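Local coordinates for ATP-dependent RNA helicase HrpB (Escherichia coli, PDB 6EUD), which hydrolyses ATP to ADP and phosphate as a DExH-box NTPase of the RNA helicase class and binds single-stranded RNA, at residues L244-L248 / R258-L262; R288-A294 / G333-I339. Numbering follows the deposited sequence.

Contact 1 (L244-L248 / R258-L262); sequences LLCPL and RKAIL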
ATOM      1  N   LEU A 244       3.062  16.824  39.388  1.00 48.78           N
ATOM      2  CA  LEU A 244       3.903  17.504  38.420  1.00 50.60           C
ATOM      3  C   LEU A 244       3.662  16.966  37.002  1.00 48.88           C
ATOM      4  O   LEU A 244       3.862  15.780  36.730  1.00 45.58           O
ATOM      5  CB  LEU A 244       5.366  17.336  38.827  1.00 57.84           C
ATOM      6  CG  LEU A 244       6.464  17.948  37.976  1.00 62.05           C
ATOM      7  CD1 LEU A 244       6.254  19.440  37.904  1.00 66.16           C
ATOM      8  CD2 LEU A 244       7.796  17.623  38.618  1.00 62.09           C
ATOM      9  N   LEU A 245       3.225  17.846  36.105  1.00 48.79           N
ATOM     10  CA  LEU A 245       2.978  17.472  34.720  1.00 44.66           C
ATOM     11  C   LEU A 245       4.220  17.588  33.855  1.00 45.80           C
ATOM     12  O   LEU A 245       4.854  18.639  33.798  1.00 48.63           O
ATOM     13  CB  LEU A 245       1.860  18.326  34.129  1.00 42.71           C
ATOM     14  CG  LEU A 245       0.490  18.117  34.766  1.00 48.90           C
ATOM     15  CD1 LEU A 245      -0.589  18.882  34.000  1.00 49.96           C
ATOM     16  CD2 LEU A 245       0.148  16.632  34.847  1.00 48.27           C
ATOM     17  N   CYS A 246       4.534  16.505  33.151  1.00 44.20           N
ATOM     18  CA  CYS A 246       5.754  16.414  32.354  1.00 41.06           C
ATOM     19  C   CYS A 246       5.501  15.898  30.962  1.00 42.51           C
ATOM     20  O   CYS A 246       5.536  14.692  30.746  1.00 46.55           O
ATOM     21  CB  CYS A 246       6.768  15.490  33.029  1.00 40.43           C
ATOM     22  SG  CYS A 246       7.046  15.858  34.753  1.00 48.73           S
ATOM     23  N   PRO A 247       5.262  16.803  30.006  1.00 44.71           N
ATOM     24  CA  PRO A 247       5.172  16.403  28.594  1.00 43.63           C
ATOM     25  C   PRO A 247       6.483  15.805  28.107  1.00 43.68           C
ATOM     26  O   PRO A 247       7.523  16.081  28.671  1.00 48.81           O
ATOM     27  CB  PRO A 247       4.864  17.716  27.869  1.00 43.31           C
ATOM     28  CG  PRO A 247       5.303  18.785  28.832  1.00 44.39           C
ATOM     29  CD  PRO A 247       5.028  18.243  30.190  1.00 44.38           C
ATOM     30  N   LEU A 248       6.425  14.982  27.075  1.00 50.06           N
ATOM     31  CA  LEU A 248       7.616  14.342  26.550  1.00 56.46           C
ATOM     32  C   LEU A 248       7.500  14.145  25.049  1.00 62.72           C
ATOM     33  O   LEU A 248       6.880  13.187  24.567  1.00 58.95           O
ATOM     34  CB  LEU A 248       7.870  13.002  27.238  1.00 57.80           C
ATOM     35  CG  LEU A 248       9.227  12.390  26.902  1.00 57.91           C
ATOM     36  CD1 LEU A 248      10.298  13.351  27.307  1.00 61.00           C
ATOM     37  CD2 LEU A 248       9.423  11.087  27.609  1.00 57.73           C
ATOM     38  N   ARG A 258      14.414  15.500  30.765  1.00 83.40           N
ATOM     39  CA  ARG A 258      15.022  14.872  31.935  1.00 81.50           C
ATOM     40  C   ARG A 258      14.051  14.853  33.099  1.00 73.55           C
ATOM     41  O   ARG A 258      13.990  13.882  33.852  1.00 73.66           O
ATOM     42  CB  ARG A 258      16.304  15.599  32.342  1.00 90.89           C
ATOM     43  CG  ARG A 258      17.372  15.611  31.265  1.00 99.36           C
ATOM     44  CD  ARG A 258      17.761  14.193  30.855  1.00104.84           C
ATOM     45  NE  ARG A 258      18.363  13.441  31.954  1.00108.87           N
ATOM     46  CZ  ARG A 258      19.658  13.461  32.246  1.00111.29           C
ATOM     47  NH1 ARG A 258      20.489  14.192  31.513  1.00112.60           N
ATOM     48  NH2 ARG A 258      20.123  12.750  33.264  1.00111.32           N
ATOM     49  N   LYS A 259      13.296  15.936  33.242  1.00 66.38           N
ATOM     50  CA  LYS A 259      12.276  16.031  34.279  1.00 62.55           C
ATOM     51  C   LYS A 259      11.211  14.938  34.108  1.00 56.64           C
ATOM     52  O   LYS A 259      10.740  14.352  35.085  1.00 52.73           O
ATOM     53  CB  LYS A 259      11.626  17.405  34.251  1.00 64.13           C
ATOM     54  CG  LYS A 259      10.673  17.646  35.388  1.00 68.71           C
ATOM     55  CD  LYS A 259      10.027  19.009  35.273  1.00 73.27           C
ATOM     56  CE  LYS A 259       9.218  19.120  34.004  1.00 74.02           C
ATOM     57  NZ  LYS A 259       8.521  20.428  33.966  1.00 78.78           N
ATOM     58  N   ALA A 260      10.850  14.667  32.859  1.00 52.36           N
ATOM     59  CA  ALA A 260       9.949  13.570  32.543  1.00 53.13           C
ATOM     60  C   ALA A 260      10.580  12.180  32.749  1.00 54.47           C
ATOM     61  O   ALA A 260       9.899  11.272  33.202  1.00 51.21           O
ATOM     62  CB  ALA A 260       9.439  13.702  31.116  1.00 49.79           C
ATOM     63  N   ILE A 261      11.861  11.997  32.431  1.00 56.27           N
ATOM     64  CA  ILE A 261      12.444  10.652  32.509  1.00 54.72           C
ATOM     65  C   ILE A 261      12.847  10.307  33.927  1.00 56.47           C
ATOM     66  O   ILE A 261      12.667   9.170  34.363  1.00 57.94           O
ATOM     67  CB  ILE A 261      13.673  10.482  31.579  1.00 69.31           C
ATOM     68  CG1 ILE A 261      13.230  10.498  30.113  1.00 68.02           C
ATOM     69  CG2 ILE A 261      14.421   9.176  31.885  1.00 64.80           C
ATOM     70  CD1 ILE A 261      14.325  10.145  29.126  1.00 67.88           C
ATOM     71  N   LEU A 262      13.376  11.296  34.643  1.00 58.22           N
ATOM     72  CA  LEU A 262      13.847  11.098  36.009  1.00 61.28           C
ATOM     73  C   LEU A 262      12.702  11.015  37.012  1.00 63.56           C
ATOM     74  O   LEU A 262      11.655  11.633  36.817  1.00 65.05           O
ATOM     75  CB  LEU A 262      14.801  12.222  36.411  1.00 63.17           C
ATOM     76  CG  LEU A 262      16.129  12.223  35.655  1.00 65.99           C
ATOM     77  CD1 LEU A 262      17.062  13.304  36.201  1.00 66.57           C
ATOM     78  CD2 LEU A 262      16.777  10.839  35.720  1.00 64.84           C
TER
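Ala260 lays its methyl group over the alternate side chains of the strand 244-248, with CB 3.7 Å from CB of Cys246 and 3.9 Å from CD1 of Leu248. It also rests 3.9 Å from the backbone, measured from Ala260 CB to Pro247 O. A residue this small lets the helix 256-261 come close to the strand: the CA atoms of Cys246 and Ala260 are 5.1 Å apart. The three strand residues whose CA-to-CB bonds point toward the helix are Leu244, Cys246 and Leu248, as the alternation of an extended chain requires. Leu245 and Pro247 point away and meet the helix 225-236, so the strand is covered by a helix on each face. Lys259 suits the margin because its long chain can run beside the apolar surface. Its CE comes 4.0 Å from SG of Cys246 and its CD 4.3 Å from CD2 of Leu244, and its NZ ends 4.1 Å from Leu245 O, too far for a hydrogen bond. The arrangement is the strand-helix half of a beta-alpha-beta unit, completed by strand 269-274, in the C-terminal RecA-like helicase domain. That strand pairs with the backbone of Leu244 and Cys246, and its Val272 also touches Ala260. With no hydrogen bond across the two segments, their association rests on close van der Waals fit and the burial of apolar surface.

Contact 2 (R288-A294 / G333-I339); sequences RLVVDCA and GISLHLI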
ATOM      1  N   ARG A 288       4.583   3.389  38.032  1.00 27.65           N
ATOM      2  CA  ARG A 288       3.834   2.151  38.338  1.00 32.13           C
ATOM      3  C   ARG A 288       2.365   2.228  37.862  1.00 31.58           C
ATOM      4  O   ARG A 288       1.617   1.273  37.991  1.00 36.00           O
ATOM      5  CB  ARG A 288       3.896   1.823  39.843  1.00 27.92           C
ATOM      6  CG  ARG A 288       2.981   2.639  40.704  1.00 29.87           C
ATOM      7  CD  ARG A 288       2.894   2.088  42.133  1.00 31.89           C
ATOM      8  NE  ARG A 288       2.196   0.801  42.202  1.00 34.21           N
ATOM      9  CZ  ARG A 288       0.920   0.644  42.556  1.00 33.02           C
ATOM     10  NH1 ARG A 288       0.175   1.692  42.875  1.00 30.45           N
ATOM     11  NH2 ARG A 288       0.388  -0.568  42.596  1.00 33.41           N
ATOM     12  N   LEU A 289       1.972   3.367  37.294  1.00 29.43           N
ATOM     13  CA  LEU A 289       0.650   3.546  36.677  1.00 27.06           C
ATOM     14  C   LEU A 289       0.789   3.921  35.200  1.00 29.80           C
ATOM     15  O   LEU A 289       1.546   4.826  34.855  1.00 32.15           O
ATOM     16  CB  LEU A 289      -0.145   4.636  37.394  1.00 25.22           C
ATOM     17  CG  LEU A 289      -0.263   4.500  38.919  1.00 28.92           C
ATOM     18  CD1 LEU A 289      -1.020   5.679  39.497  1.00 25.84           C
ATOM     19  CD2 LEU A 289      -0.930   3.187  39.290  1.00 25.48           C
ATOM     20  N   VAL A 290       0.061   3.232  34.329  1.00 25.50           N
ATOM     21  CA  VAL A 290      -0.025   3.627  32.940  1.00 23.82           C
ATOM     22  C   VAL A 290      -1.487   3.949  32.545  1.00 30.58           C
ATOM     23  O   VAL A 290      -2.449   3.279  32.956  1.00 26.10           O
ATOM     24  CB  VAL A 290       0.572   2.529  32.027  1.00 27.55           C
ATOM     25  CG1 VAL A 290       0.086   2.654  30.589  1.00 23.32           C
ATOM     26  CG2 VAL A 290       2.117   2.547  32.100  1.00 24.94           C
ATOM     27  N   VAL A 291      -1.651   5.008  31.765  1.00 30.06           N
ATOM     28  CA  VAL A 291      -2.922   5.249  31.120  1.00 26.72           C
ATOM     29  C   VAL A 291      -2.665   5.257  29.632  1.00 27.47           C
ATOM     30  O   VAL A 291      -1.883   6.047  29.121  1.00 30.69           O
ATOM     31  CB  VAL A 291      -3.605   6.572  31.577  1.00 27.07           C
ATOM     32  CG1 VAL A 291      -4.901   6.795  30.793  1.00 25.40           C
ATOM     33  CG2 VAL A 291      -3.880   6.544  33.092  1.00 23.08           C
ATOM     34  N   ASP A 292      -3.344   4.350  28.948  1.00 27.53           N
ATOM     35  CA  ASP A 292      -3.138   4.096  27.536  1.00 28.31           C
ATOM     36  C   ASP A 292      -4.404   4.450  26.736  1.00 31.66           C
ATOM     37  O   ASP A 292      -5.459   3.777  26.862  1.00 29.51           O
ATOM     38  CB  ASP A 292      -2.739   2.623  27.330  1.00 26.84           C
ATOM     39  CG  ASP A 292      -2.717   2.219  25.865  1.00 31.32           C
ATOM     40  OD1 ASP A 292      -2.398   3.071  25.003  1.00 35.88           O
ATOM     41  OD2 ASP A 292      -3.026   1.045  25.574  1.00 28.91           O
ATOM     42  N   CYS A 293      -4.315   5.511  25.934  1.00 28.61           N
ATOM     43  CA  CYS A 293      -5.465   5.940  25.129  1.00 35.47           C
ATOM     44  C   CYS A 293      -5.788   4.913  24.032  1.00 33.40           C
ATOM     45  O   CYS A 293      -6.846   4.972  23.424  1.00 35.18           O
ATOM     46  CB  CYS A 293      -5.216   7.325  24.494  1.00 38.39           C
ATOM     47  SG  CYS A 293      -4.089   7.364  23.085  1.00 75.45           S
ATOM     48  N   ALA A 294      -4.848   4.000  23.788  1.00 34.86           N
ATOM     49  CA  ALA A 294      -4.948   2.920  22.789  1.00 36.58           C
ATOM     50  C   ALA A 294      -5.099   3.405  21.352  1.00 40.96           C
ATOM     51  O   ALA A 294      -5.617   2.670  20.512  1.00 43.28           O
ATOM     52  CB  ALA A 294      -6.096   1.974  23.134  1.00 29.85           C
ATOM     53  N   GLY A 333       2.259  -2.984  39.210  1.00 37.39           N
ATOM     54  CA  GLY A 333       1.662  -1.768  38.709  1.00 30.52           C
ATOM     55  C   GLY A 333       0.270  -1.973  38.190  1.00 32.10           C
ATOM     56  O   GLY A 333      -0.320  -3.027  38.357  1.00 34.86           O
ATOM     57  N   ILE A 334      -0.260  -0.929  37.568  1.00 32.68           N
ATOM     58  CA  ILE A 334      -1.630  -0.893  37.085  1.00 30.10           C
ATOM     59  C   ILE A 334      -1.650  -0.171  35.740  1.00 31.47           C
ATOM     60  O   ILE A 334      -1.022   0.880  35.588  1.00 31.41           O
ATOM     61  CB  ILE A 334      -2.570  -0.160  38.070  1.00 28.94           C
ATOM     62  CG1 ILE A 334      -2.431  -0.720  39.488  1.00 30.16           C
ATOM     63  CG2 ILE A 334      -4.026  -0.209  37.603  1.00 25.66           C
ATOM     64  CD1 ILE A 334      -3.210   0.075  40.515  1.00 27.66           C
ATOM     65  N   SER A 335      -2.365  -0.738  34.777  1.00 27.63           N
ATOM     66  CA  SER A 335      -2.506  -0.142  33.456  1.00 27.81           C
ATOM     67  C   SER A 335      -3.989   0.034  33.127  1.00 31.85           C
ATOM     68  O   SER A 335      -4.772  -0.916  33.221  1.00 36.16           O
ATOM     69  CB  SER A 335      -1.829  -1.015  32.400  1.00 34.12           C
ATOM     70  OG  SER A 335      -1.897  -0.447  31.106  1.00 33.61           O
ATOM     71  N   LEU A 336      -4.375   1.256  32.767  1.00 28.01           N
ATOM     72  CA  LEU A 336      -5.743   1.553  32.365  1.00 29.95           C
ATOM     73  C   LEU A 336      -5.830   1.864  30.852  1.00 33.63           C
ATOM     74  O   LEU A 336      -5.240   2.848  30.364  1.00 34.13           O
ATOM     75  CB  LEU A 336      -6.293   2.731  33.191  1.00 25.58           C
ATOM     76  CG  LEU A 336      -7.680   3.257  32.791  1.00 27.04           C
ATOM     77  CD1 LEU A 336      -8.772   2.175  32.952  1.00 26.71           C
ATOM     78  CD2 LEU A 336      -8.059   4.511  33.576  1.00 22.61           C
ATOM     79  N   HIS A 337      -6.546   1.026  30.110  1.00 28.57           N
ATOM     80  CA  HIS A 337      -6.697   1.239  28.680  1.00 22.03           C
ATOM     81  C   HIS A 337      -8.027   1.925  28.376  1.00 21.95           C
ATOM     82  O   HIS A 337      -9.080   1.440  28.761  1.00 29.27           O
ATOM     83  CB  HIS A 337      -6.561  -0.097  27.939  1.00 24.51           C
ATOM     84  CG  HIS A 337      -5.268  -0.818  28.242  1.00 31.42           C
ATOM     85  ND1 HIS A 337      -4.092  -0.578  27.552  1.00 34.62           N
ATOM     86  CD2 HIS A 337      -4.961  -1.744  29.183  1.00 24.08           C
ATOM     87  CE1 HIS A 337      -3.126  -1.336  28.039  1.00 28.77           C
ATOM     88  NE2 HIS A 337      -3.628  -2.056  29.030  1.00 28.34           N
ATOM     89  N   LEU A 338      -7.975   3.054  27.677  1.00 26.34           N
ATOM     90  CA  LEU A 338      -9.170   3.859  27.415  1.00 26.81           C
ATOM     91  C   LEU A 338     -10.045   3.365  26.247  1.00 33.10           C
ATOM     92  O   LEU A 338     -10.481   4.151  25.383  1.00 31.12           O
ATOM     93  CB  LEU A 338      -8.757   5.300  27.165  1.00 23.18           C
ATOM     94  CG  LEU A 338      -8.018   5.881  28.365  1.00 27.64           C
ATOM     95  CD1 LEU A 338      -7.764   7.380  28.145  1.00 25.91           C
ATOM     96  CD2 LEU A 338      -8.784   5.610  29.649  1.00 22.05           C
ATOM     97  N   ILE A 339     -10.288   2.056  26.235  1.00 22.09           N
ATOM     98  CA  ILE A 339     -11.271   1.432  25.371  1.00 22.56           C
ATOM     99  C   ILE A 339     -11.976   0.341  26.159  1.00 25.78           C
ATOM    100  O   ILE A 339     -11.480  -0.100  27.192  1.00 22.61           O
ATOM    101  CB  ILE A 339     -10.643   0.824  24.107  1.00 25.14           C
ATOM    102  CG1 ILE A 339      -9.623  -0.261  24.491  1.00 26.99           C
ATOM    103  CG2 ILE A 339     -10.000   1.910  23.249  1.00 23.26           C
ATOM    104  CD1 ILE A 339      -8.946  -0.872  23.302  1.00 25.60           C
TER
HETATM  105  O   HOH W   1      -9.234   5.971  23.759  1.00 30.40           O
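Parallel beta pairing within the central sheet of the C-terminal RecA-like domain joins these segments, whose strand axes run 9° apart and approach to 4.7 Å. At Arg288 the backbone O accepts a hydrogen bond from Ile334 N (2.9 Å), while the guanidinium reaches out to the backbone of Ser215 and Pro332. Gly333 fits opposite because a CB there would clash with Arg288 O. Leu289 sends CD2 to within 3.9 Å of Ile334 CB, on the same face as Val291 and Leu336; helix 199-213 covers Ile334 and Leu336 there. Val290 uses both of its backbone polar atoms, N donating to Ile334 O (2.9 Å) and O accepting from Leu336 N (2.8 Å), so that it straddles Ser335 in the alternating ladder of parallel strands. Branched Val290 and Val291 suit the extended backbone, and Val291 CG1 packs 3.9 Å from Leu338 CD1. Asp292 continues the ladder, its N donating to Leu336 O (2.8 Å) and its O accepting from Leu338 N (2.7 Å). Its buried carboxylate is well satisfied: OD2 accepts from His337 ND1 (2.8 Å), whereas OD1 forms a salt bridge with Arg323 and takes the N of Ala294 (2.9 Å) in an Asx turn where the strand is interrupted after Asp292. Past Cys293, compact Ala294 places CB 3.9 Å from Ile339 CG2. Just past the last hydrogen bond of the ladder, a water bridges the backbones, donating to Cys293 O at 2.6 Å and to Leu338 O at 2.7 Å.

How the contacts relate
Both contacts belong to the C-terminal helicase domain and reach the same mixed beta sheet, with centres 18 Å apart and nearest atoms about 11 Å apart, so they do not touch. Along the chain, both segments of contact 1 come before either segment of contact 2. From strand 243-248, the sheet runs through 269-274 and 217-221 to strand 287-302, then 333-337. Contact 1 therefore joins a helix to one part of the sheet, whereas contact 2 pairs two strands farther across it. Together they represent one helix packed on the sheet and one strand pair within it, both part of the same C-terminal RecA-like domain of the helicase.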